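Nicotinate phosphoribosyltransferase (Saccharomyces cerevisiae, PDB 1VLP) catalyses the ATP-dependent joining of nicotinate to a phosphoribosyl group, giving nicotinate ribonucleotide in the first step of NAD synthesis from nicotinic acid. Local coordinates at residues A[32-37]-A[266-271]; A[46-51]-A[55-60]; A[84-89]-A[95-100]. All blocks are in the same frame, centred on the assembly; numbering follows the deposited sequence.

Interaction 1 (A[32-37]-A[266-271]); sequences HAAVFT and DCWINT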
loop_
_atom_site.group_PDB
_atom_site.type_symbol
_atom_site.label_atom_id
_atom_site.label_comp_id
_atom_site.label_asym_id
_atom_site.label_seq_id
_atom_site.Cartn_x
_atom_site.Cartn_y
_atom_site.Cartn_z
ATOM N N HIS A 32 -10.185 2.984 5.878
ATOM C CA HIS A 32 -11.269 2.399 6.671
ATOM C C HIS A 32 -12.111 3.518 7.328
ATOM O O HIS A 32 -13.330 3.518 7.315
ATOM C CB HIS A 32 -10.675 1.462 7.736
ATOM C CG HIS A 32 -11.706 0.626 8.432
ATOM N ND1 HIS A 32 -11.504 0.106 9.704
ATOM C CD2 HIS A 32 -12.942 0.207 8.041
ATOM C CE1 HIS A 32 -12.570 -0.613 10.044
ATOM N NE2 HIS A 32 -13.469 -0.535 9.072
ATOM N N ALA A 33 -11.415 4.471 7.948
ATOM C CA ALA A 33 -12.077 5.649 8.551
ATOM C C ALA A 33 -12.822 6.452 7.511
ATOM O O ALA A 33 -13.960 6.846 7.736
ATOM C CB ALA A 33 -11.090 6.508 9.262
ATOM N N ALA A 34 -12.205 6.635 6.343
ATOM C CA ALA A 34 -12.857 7.434 5.284
ATOM C C ALA A 34 -14.124 6.727 4.756
ATOM O O ALA A 34 -15.160 7.354 4.525
ATOM C CB ALA A 34 -11.857 7.723 4.140
ATOM N N VAL A 35 -14.044 5.397 4.582
ATOM C CA VAL A 35 -15.131 4.618 4.019
ATOM C C VAL A 35 -16.258 4.515 5.020
ATOM O O VAL A 35 -17.433 4.638 4.654
ATOM C CB VAL A 35 -14.608 3.250 3.613
ATOM C CG1 VAL A 35 -15.691 2.297 3.342
ATOM C CG2 VAL A 35 -13.672 3.421 2.384
ATOM N N PHE A 36 -15.887 4.268 6.272
ATOM C CA PHE A 36 -16.854 4.211 7.368
ATOM C C PHE A 36 -17.626 5.530 7.473
ATOM O O PHE A 36 -18.835 5.504 7.660
ATOM C CB PHE A 36 -16.155 3.895 8.713
ATOM C CG PHE A 36 -17.043 4.136 9.921
ATOM C CD1 PHE A 36 -18.073 3.276 10.209
ATOM C CD2 PHE A 36 -16.869 5.284 10.715
ATOM C CE1 PHE A 36 -18.902 3.496 11.322
ATOM C CE2 PHE A 36 -17.710 5.511 11.826
ATOM C CZ PHE A 36 -18.709 4.619 12.106
ATOM N N THR A 37 -16.911 6.644 7.376
ATOM C CA THR A 37 -17.457 7.976 7.569
ATOM C C THR A 37 -18.445 8.357 6.435
ATOM O O THR A 37 -19.536 8.891 6.689
ATOM C CB THR A 37 -16.321 9.027 7.777
ATOM O OG1 THR A 37 -15.571 8.738 9.006
ATOM C CG2 THR A 37 -16.870 10.444 7.895
ATOM N N ASP A 266 -12.478 16.412 -1.837
ATOM C CA ASP A 266 -13.422 17.023 -0.928
ATOM C C ASP A 266 -13.762 16.097 0.196
ATOM O O ASP A 266 -13.799 16.509 1.374
ATOM C CB ASP A 266 -14.697 17.390 -1.657
ATOM C CG ASP A 266 -14.588 18.681 -2.405
ATOM O OD1 ASP A 266 -13.860 19.568 -1.963
ATOM O OD2 ASP A 266 -15.297 18.830 -3.408
ATOM N N CYS A 267 -14.095 14.865 -0.135
ATOM C CA CYS A 267 -14.497 13.961 0.863
ATOM C C CYS A 267 -13.369 13.674 1.839
ATOM O O CYS A 267 -13.574 13.569 3.045
ATOM C CB CYS A 267 -14.924 12.635 0.252
ATOM S SG CYS A 267 -16.565 12.583 -0.351
ATOM N N TRP A 268 -12.158 13.528 1.306
ATOM C CA TRP A 268 -11.003 13.222 2.144
ATOM C C TRP A 268 -10.807 14.382 3.118
ATOM O O TRP A 268 -10.654 14.184 4.309
ATOM C CB TRP A 268 -9.756 12.986 1.270
ATOM C CG TRP A 268 -8.576 12.366 1.982
ATOM C CD1 TRP A 268 -7.455 12.987 2.411
ATOM C CD2 TRP A 268 -8.394 10.969 2.287
ATOM N NE1 TRP A 268 -6.572 12.084 2.946
ATOM C CE2 TRP A 268 -7.133 10.842 2.913
ATOM C CE3 TRP A 268 -9.181 9.824 2.110
ATOM C CZ2 TRP A 268 -6.626 9.614 3.330
ATOM C CZ3 TRP A 268 -8.675 8.593 2.547
ATOM C CH2 TRP A 268 -7.416 8.511 3.147
ATOM N N ILE A 269 -10.856 15.600 2.599
ATOM C CA ILE A 269 -10.576 16.799 3.393
ATOM C C ILE A 269 -11.663 17.022 4.451
ATOM O O ILE A 269 -11.364 17.368 5.594
ATOM C CB ILE A 269 -10.439 18.039 2.482
ATOM C CG1 ILE A 269 -9.096 18.017 1.777
ATOM C CG2 ILE A 269 -10.498 19.347 3.284
ATOM C CD1 ILE A 269 -9.004 18.941 0.585
ATOM N N ASN A 270 -12.915 16.844 4.048
ATOM C CA ASN A 270 -14.040 16.977 4.953
ATOM C C ASN A 270 -13.975 15.921 6.068
ATOM O O ASN A 270 -14.388 16.207 7.194
ATOM C CB ASN A 270 -15.371 16.992 4.171
ATOM C CG ASN A 270 -15.531 18.242 3.264
ATOM O OD1 ASN A 270 -14.917 19.297 3.474
ATOM N ND2 ASN A 270 -16.362 18.107 2.243
ATOM N N THR A 271 -13.371 14.759 5.812
ATOM C CA THR A 271 -13.205 13.726 6.832
ATOM C C THR A 271 -12.073 13.951 7.856
ATOM O O THR A 271 -12.261 13.779 9.061
ATOM C CB THR A 271 -13.009 12.346 6.177
ATOM O OG1 THR A 271 -14.111 12.125 5.292
ATOM C CG2 THR A 271 -12.928 11.213 7.221
#
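Thr37 and Thr271 meet end on, tip to tip. Thr271 CG2 lies 4.0 Å from Thr37 OG1 and at a similar distance from the Thr37 methyl. Thr271 CG2 stands anti to its own backbone N (OG1 chi1 -55°), and this turns the methyl to the opposing helix while OG1 folds back onto its own. There Thr271 OG1 hydrogen-bonds to Cys267 O at 2.7 Å. Thr37 does the same, with Thr37 OG1 bound to Ala33 O at 2.8 Å. In each helix the carbonyl also takes the threonine's backbone N-H, and the hydroxyl and the N-H arrive from opposite faces of the carbonyl plane. The facing surface is largely apolar.

Thr271 CG2 also comes within 4.2 Å of Ala34 CA. Deeper in, Ala34 CB meets the six-membered ring of Trp268 at an oblique angle, 3.7 Å from Trp268 CZ3. A serine in place of Thr271 would probably open a gap beside Ala34 and Thr37 where the methyl now sits.

The helical segments cross almost at right angles (97°), their axes 10.2 Å apart at closest approach. Asn38, further along helix 26-38, hydrogen-bonds through ND2 to Thr271 OG1 across the contact and to Ala34 O of its own helix. The contact joins an N-terminal-domain helix to one in the TIM-barrel-clan region. Trp246 of helix 244-254 meets Trp268 edge-to-face, and helix 94-101 packs on Ala33 and Phe36.

Interaction 2 (A[46-51]-A[55-60]); sequences YKYTNR and LTFNKE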
loop_
_atom_site.group_PDB
_atom_site.type_symbol
_atom_site.label_atom_id
_atom_site.label_comp_id
_atom_site.label_asym_id
_atom_site.label_seq_id
_atom_site.Cartn_x
_atom_site.Cartn_y
_atom_site.Cartn_z
ATOM N N TYR A 46 -13.210 -7.118 -4.033
ATOM C CA TYR A 46 -11.766 -7.142 -4.387
ATOM C C TYR A 46 -11.414 -8.501 -4.958
ATOM O O TYR A 46 -12.025 -9.521 -4.546
ATOM C CB TYR A 46 -10.862 -6.918 -3.152
ATOM C CG TYR A 46 -11.001 -5.586 -2.437
ATOM C CD1 TYR A 46 -12.056 -5.368 -1.536
ATOM C CD2 TYR A 46 -10.086 -4.555 -2.637
ATOM C CE1 TYR A 46 -12.195 -4.161 -0.868
ATOM C CE2 TYR A 46 -10.223 -3.341 -1.970
ATOM C CZ TYR A 46 -11.305 -3.169 -1.089
ATOM O OH TYR A 46 -11.467 -2.014 -0.386
ATOM N N LYS A 47 -10.402 -8.550 -5.832
ATOM C CA LYS A 47 -9.988 -9.792 -6.440
ATOM C C LYS A 47 -8.494 -9.941 -6.383
ATOM O O LYS A 47 -7.768 -9.034 -6.658
ATOM C CB LYS A 47 -10.433 -9.874 -7.904
ATOM C CG LYS A 47 -9.641 -10.909 -8.742
ATOM C CD LYS A 47 -10.035 -10.968 -10.249
ATOM C CE LYS A 47 -9.288 -12.127 -10.991
ATOM N NZ LYS A 47 -7.907 -11.826 -11.525
ATOM N N TYR A 48 -8.093 -11.148 -6.037
ATOM C CA TYR A 48 -6.679 -11.587 -6.068
ATOM C C TYR A 48 -6.249 -11.887 -7.485
ATOM O O TYR A 48 -6.943 -12.525 -8.234
ATOM C CB TYR A 48 -6.532 -12.846 -5.214
ATOM C CG TYR A 48 -5.269 -13.670 -5.369
ATOM C CD1 TYR A 48 -4.110 -13.341 -4.650
ATOM C CD2 TYR A 48 -5.243 -14.769 -6.231
ATOM C CE1 TYR A 48 -2.979 -14.099 -4.767
ATOM C CE2 TYR A 48 -4.069 -15.560 -6.370
ATOM C CZ TYR A 48 -2.966 -15.236 -5.580
ATOM O OH TYR A 48 -1.856 -16.023 -5.669
ATOM N N THR A 49 -5.055 -11.446 -7.833
ATOM C CA THR A 49 -4.452 -11.837 -9.083
ATOM C C THR A 49 -2.985 -12.145 -8.833
ATOM O O THR A 49 -2.297 -11.425 -8.102
ATOM C CB THR A 49 -4.558 -10.717 -10.156
ATOM O OG1 THR A 49 -5.928 -10.368 -10.337
ATOM C CG2 THR A 49 -3.996 -11.231 -11.486
ATOM N N ASN A 50 -2.573 -13.282 -9.352
ATOM C CA ASN A 50 -1.177 -13.680 -9.339
ATOM C C ASN A 50 -0.565 -13.367 -10.693
ATOM O O ASN A 50 -0.809 -14.079 -11.676
ATOM C CB ASN A 50 -1.037 -15.169 -9.020
ATOM C CG ASN A 50 0.433 -15.622 -8.965
ATOM O OD1 ASN A 50 1.341 -14.810 -9.124
ATOM N ND2 ASN A 50 0.667 -16.959 -8.797
ATOM N N ARG A 51 0.153 -12.254 -10.767
ATOM C CA ARG A 51 0.796 -11.849 -12.043
ATOM C C ARG A 51 1.992 -12.758 -12.390
ATOM O O ARG A 51 2.332 -12.899 -13.573
ATOM C CB ARG A 51 1.253 -10.396 -11.980
ATOM C CG ARG A 51 0.076 -9.438 -11.738
ATOM C CD ARG A 51 0.531 -8.070 -11.277
ATOM N NE ARG A 51 -0.596 -7.149 -11.353
ATOM C CZ ARG A 51 -0.555 -5.881 -10.986
ATOM N NH1 ARG A 51 0.564 -5.378 -10.485
ATOM N NH2 ARG A 51 -1.659 -5.135 -11.086
ATOM N N LEU A 55 4.307 -19.292 -10.956
ATOM C CA LEU A 55 4.520 -19.642 -9.567
ATOM C C LEU A 55 3.197 -20.178 -9.009
ATOM O O LEU A 55 2.172 -19.507 -9.065
ATOM C CB LEU A 55 4.970 -18.447 -8.759
ATOM C CG LEU A 55 6.309 -17.768 -9.164
ATOM C CD1 LEU A 55 6.806 -16.788 -8.106
ATOM C CD2 LEU A 55 7.398 -18.783 -9.539
ATOM N N THR A 56 3.234 -21.385 -8.457
ATOM C CA THR A 56 2.039 -22.123 -8.113
ATOM C C THR A 56 2.063 -22.616 -6.668
ATOM O O THR A 56 3.098 -22.611 -6.028
ATOM C CB THR A 56 1.857 -23.355 -9.031
ATOM O OG1 THR A 56 2.843 -24.385 -8.766
ATOM C CG2 THR A 56 1.903 -22.933 -10.475
ATOM N N PHE A 57 0.903 -23.075 -6.219
ATOM C CA PHE A 57 0.725 -23.523 -4.847
ATOM C C PHE A 57 0.507 -25.025 -4.717
ATOM O O PHE A 57 0.110 -25.709 -5.664
ATOM C CB PHE A 57 -0.460 -22.761 -4.227
ATOM C CG PHE A 57 -0.125 -21.318 -3.932
ATOM C CD1 PHE A 57 -0.195 -20.348 -4.934
ATOM C CD2 PHE A 57 0.361 -20.957 -2.672
ATOM C CE1 PHE A 57 0.185 -19.022 -4.648
ATOM C CE2 PHE A 57 0.709 -19.685 -2.402
ATOM C CZ PHE A 57 0.613 -18.686 -3.410
ATOM N N ASN A 58 0.728 -25.502 -3.506
ATOM C CA ASN A 58 0.471 -26.895 -3.165
ATOM C C ASN A 58 -0.608 -27.010 -2.115
ATOM O O ASN A 58 -1.059 -25.992 -1.537
ATOM C CB ASN A 58 1.765 -27.624 -2.770
ATOM C CG ASN A 58 2.525 -26.984 -1.638
ATOM O OD1 ASN A 58 1.984 -26.332 -0.745
ATOM N ND2 ASN A 58 3.850 -27.166 -1.681
ATOM N N LYS A 59 -1.007 -28.257 -1.826
ATOM C CA LYS A 59 -2.079 -28.484 -0.875
ATOM C C LYS A 59 -1.695 -28.033 0.513
ATOM O O LYS A 59 -2.523 -27.476 1.235
ATOM C CB LYS A 59 -2.495 -29.967 -0.865
ATOM C CG LYS A 59 -3.392 -30.331 -2.042
ATOM N N GLU A 60 -0.447 -28.240 0.888
ATOM C CA GLU A 60 0.006 -27.797 2.221
ATOM C C GLU A 60 -0.205 -26.293 2.424
ATOM O O GLU A 60 -0.792 -25.862 3.428
ATOM C CB GLU A 60 1.485 -28.088 2.417
ATOM C CG GLU A 60 1.896 -28.123 3.899
ATOM C CD GLU A 60 3.342 -28.609 4.120
ATOM O OE1 GLU A 60 4.088 -28.858 3.128
ATOM O OE2 GLU A 60 3.719 -28.742 5.310
#
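Tyr48 and Phe57 reach in from the two sides of this contact. Tyr48 carries its ring out with CG anti to the backbone N (chi1 165°). Tyr48 OH ends 3.8 Å from Phe57 CE1, approaching that ring obliquely. Tyr48 OH is buried by this contact and has no hydrogen-bond partner in the model, which probably carries some energetic cost. Ile151 of helix 144-159 touches both Tyr48 and Phe57, and Tyr155 meets the Phe57 ring edge-to-face. Thr49, next along, alternates to the other side of the strand.

Strand 43-50 is the middle strand of a five-stranded antiparallel sheet, between 126-134 and 388-395.

Asn50, at the end of that strand, points back toward segment 55-60 and makes the polar link. Its CG is also anti to the backbone N (chi1 -179°), and Asn50 ND2 reaches Leu55 O at 3.0 Å. This hydrogen bond is weak, because the angle at the hydrogen is only 124°. At Arg51 the chain leaves the sheet, and it then runs through 55-58 into helix 59-71, with Asn58 as the N-cap.

Interaction 3 (A[84-89]-A[95-100]); sequences YLKQEI and AYIKYI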
loop_
_atom_site.group_PDB
_atom_site.type_symbol
_atom_site.label_atom_id
_atom_site.label_comp_id
_atom_site.label_asym_id
_atom_site.label_seq_id
_atom_site.Cartn_x
_atom_site.Cartn_y
_atom_site.Cartn_z
ATOM N N TYR A 84 -2.826 3.829 20.782
ATOM C CA TYR A 84 -1.779 4.127 19.808
ATOM C C TYR A 84 -2.335 4.884 18.606
ATOM O O TYR A 84 -1.736 5.874 18.154
ATOM C CB TYR A 84 -1.023 2.882 19.363
ATOM C CG TYR A 84 0.161 3.195 18.488
ATOM C CD1 TYR A 84 1.339 3.681 19.050
ATOM C CD2 TYR A 84 0.123 3.003 17.102
ATOM C CE1 TYR A 84 2.453 3.940 18.283
ATOM C CE2 TYR A 84 1.221 3.316 16.321
ATOM C CZ TYR A 84 2.383 3.800 16.907
ATOM O OH TYR A 84 3.510 4.079 16.140
ATOM N N LEU A 85 -3.492 4.456 18.117
ATOM C CA LEU A 85 -4.109 5.109 16.969
ATOM C C LEU A 85 -4.511 6.561 17.319
ATOM O O LEU A 85 -4.299 7.478 16.517
ATOM C CB LEU A 85 -5.328 4.314 16.463
ATOM C CG LEU A 85 -5.098 2.951 15.805
ATOM C CD1 LEU A 85 -6.413 2.238 15.535
ATOM C CD2 LEU A 85 -4.247 3.084 14.530
ATOM N N LYS A 86 -5.076 6.775 18.508
ATOM C CA LYS A 86 -5.512 8.097 18.901
ATOM C C LYS A 86 -4.294 9.044 19.026
ATOM O O LYS A 86 -4.377 10.224 18.687
ATOM C CB LYS A 86 -6.288 8.018 20.202
ATOM C CG LYS A 86 -7.672 7.317 20.036
ATOM C CD LYS A 86 -8.261 6.910 21.364
ATOM C CE LYS A 86 -8.660 8.083 22.167
ATOM N NZ LYS A 86 -9.290 7.627 23.467
ATOM N N GLN A 87 -3.179 8.530 19.531
ATOM C CA GLN A 87 -1.960 9.310 19.686
ATOM C C GLN A 87 -1.271 9.684 18.364
ATOM O O GLN A 87 -0.929 10.862 18.155
ATOM C CB GLN A 87 -0.959 8.574 20.602
ATOM C CG GLN A 87 0.354 9.360 20.877
ATOM C CD GLN A 87 0.157 10.804 21.476
ATOM O OE1 GLN A 87 0.960 11.719 21.201
ATOM N NE2 GLN A 87 -0.880 10.991 22.307
ATOM N N GLU A 88 -1.094 8.704 17.476
ATOM C CA GLU A 88 -0.328 8.883 16.248
ATOM C C GLU A 88 -1.150 9.326 15.052
ATOM O O GLU A 88 -0.577 9.831 14.067
ATOM C CB GLU A 88 0.407 7.596 15.867
ATOM C CG GLU A 88 1.420 7.098 16.865
ATOM C CD GLU A 88 2.525 8.100 17.192
ATOM O OE1 GLU A 88 3.017 8.840 16.298
ATOM O OE2 GLU A 88 2.908 8.149 18.372
ATOM N N ILE A 89 -2.447 9.065 15.086
ATOM C CA ILE A 89 -3.366 9.518 14.038
ATOM C C ILE A 89 -4.529 10.247 14.687
ATOM O O ILE A 89 -5.661 9.763 14.685
ATOM C CB ILE A 89 -3.854 8.359 13.121
ATOM C CG1 ILE A 89 -2.756 7.283 12.924
ATOM C CG2 ILE A 89 -4.323 8.947 11.813
ATOM C CD1 ILE A 89 -3.244 6.069 12.060
ATOM N N ALA A 95 -16.058 9.091 15.817
ATOM C CA ALA A 95 -17.052 8.068 15.567
ATOM C C ALA A 95 -16.460 6.772 15.013
ATOM O O ALA A 95 -16.996 5.695 15.264
ATOM C CB ALA A 95 -18.118 8.601 14.644
ATOM N N TYR A 96 -15.371 6.914 14.273
ATOM C CA TYR A 96 -14.614 5.782 13.722
ATOM C C TYR A 96 -13.960 5.012 14.864
ATOM O O TYR A 96 -14.136 3.805 14.980
ATOM C CB TYR A 96 -13.608 6.220 12.657
ATOM C CG TYR A 96 -12.670 5.071 12.281
ATOM C CD1 TYR A 96 -13.095 4.042 11.437
ATOM C CD2 TYR A 96 -11.384 5.006 12.803
ATOM C CE1 TYR A 96 -12.243 2.953 11.122
ATOM C CE2 TYR A 96 -10.522 3.956 12.486
ATOM C CZ TYR A 96 -10.964 2.919 11.649
ATOM O OH TYR A 96 -10.124 1.901 11.352
ATOM N N ILE A 97 -13.286 5.739 15.750
ATOM C CA ILE A 97 -12.639 5.135 16.938
ATOM C C ILE A 97 -13.645 4.385 17.809
ATOM O O ILE A 97 -13.329 3.284 18.279
ATOM C CB ILE A 97 -11.879 6.217 17.745
ATOM C CG1 ILE A 97 -10.711 6.788 16.916
ATOM C CG2 ILE A 97 -11.396 5.688 19.103
ATOM C CD1 ILE A 97 -9.523 5.819 16.584
ATOM N N LYS A 98 -14.822 4.983 18.055
ATOM C CA LYS A 98 -15.906 4.308 18.771
ATOM C C LYS A 98 -16.350 3.004 18.101
ATOM O O LYS A 98 -16.589 1.974 18.782
ATOM C CB LYS A 98 -17.114 5.239 18.936
ATOM C CG LYS A 98 -18.248 4.661 19.758
ATOM C CD LYS A 98 -19.198 5.760 20.255
ATOM N N TYR A 99 -16.449 3.064 16.772
ATOM C CA TYR A 99 -16.853 1.936 15.951
ATOM C C TYR A 99 -15.865 0.779 16.028
ATOM O O TYR A 99 -16.286 -0.357 16.262
ATOM C CB TYR A 99 -17.127 2.419 14.509
ATOM C CG TYR A 99 -16.914 1.459 13.382
ATOM C CD1 TYR A 99 -17.854 0.488 13.060
ATOM C CD2 TYR A 99 -15.788 1.589 12.564
ATOM C CE1 TYR A 99 -17.639 -0.367 11.988
ATOM C CE2 TYR A 99 -15.582 0.762 11.492
ATOM C CZ TYR A 99 -16.494 -0.222 11.220
ATOM O OH TYR A 99 -16.277 -1.032 10.130
ATOM N N ILE A 100 -14.566 1.062 15.892
ATOM C CA ILE A 100 -13.580 -0.018 16.028
ATOM C C ILE A 100 -13.280 -0.441 17.492
ATOM O O ILE A 100 -12.697 -1.520 17.702
ATOM C CB ILE A 100 -12.273 0.233 15.255
ATOM C CG1 ILE A 100 -11.561 1.527 15.719
ATOM C CG2 ILE A 100 -12.558 0.253 13.742
ATOM C CD1 ILE A 100 -10.106 1.583 15.345
#
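The first torsions of Leu85 and Ile100 differ, yet bring their CD1 atoms together. Leu85 CG is anti to its carbonyl carbon (chi1 -69°), while Ile100 CG1 sits between the backbone N and the carbonyl carbon (chi1 60°). Each side chain then extends at chi2, and the two cross obliquely with Leu85 CD1 3.8 Å from Ile100 CD1. Ile97 lies one turn back on the second helix. Ile97 CG2 meets the aliphatic part of Lys86, 4.1 Å from Lys86 CD. Ile97 CD1 fills in between, 4.2 Å from Lys86 CG and 4.5 Å from Leu85 CB. The lysine chain bends at chi3, and its contact is made by CG and CD.

The segments form an antiparallel helix pair (164°) joined by a short connection, a helical hairpin within the N-terminal region. Their axes lie 11.6 Å apart, and the closest CA pair is Lys86 CA and Ile97 CA, 8.0 Å apart. Ile82 of helix 79-88 touches both isoleucines, and Leu92 of the connection also lies against Ile97. Leu85 and Ile100 are buried, whereas Lys86 is exposed.

No hydrogen bond or salt bridge spans the two segments. Their contact therefore depends on hydrocarbon branches meeting, from buried leucine and isoleucine out to the lysine methylenes.

Interactions 1 and 3 are neighbours, with centres 14 Å apart, and they meet where helix 26-38 packs on helix 94-101. His32 joins them: His32 NE2 lies 3.0 Å from Tyr99 OH, probably a hydrogen bond, and His32 ND1 lies 2.8 Å from Tyr96 OH. Phe36 also stacks on Tyr99. Interaction 2 is more remote, 32 Å from interaction 1 and 34 Å from interaction 3 between centres, but its strand 43-50 directly follows helix 26-38. Interaction 1 lies near the nicotinate site inferred by similarity. Between side chains, Trp268 is about 7 Å from Tyr27 and Thr241, and Leu85 of interaction 3 about 12 Å from Tyr27. Leu55 of interaction 2 is about 11 Å from Thr367, inferred to bind 5-phospho-alpha-D-ribose 1-diphosphate.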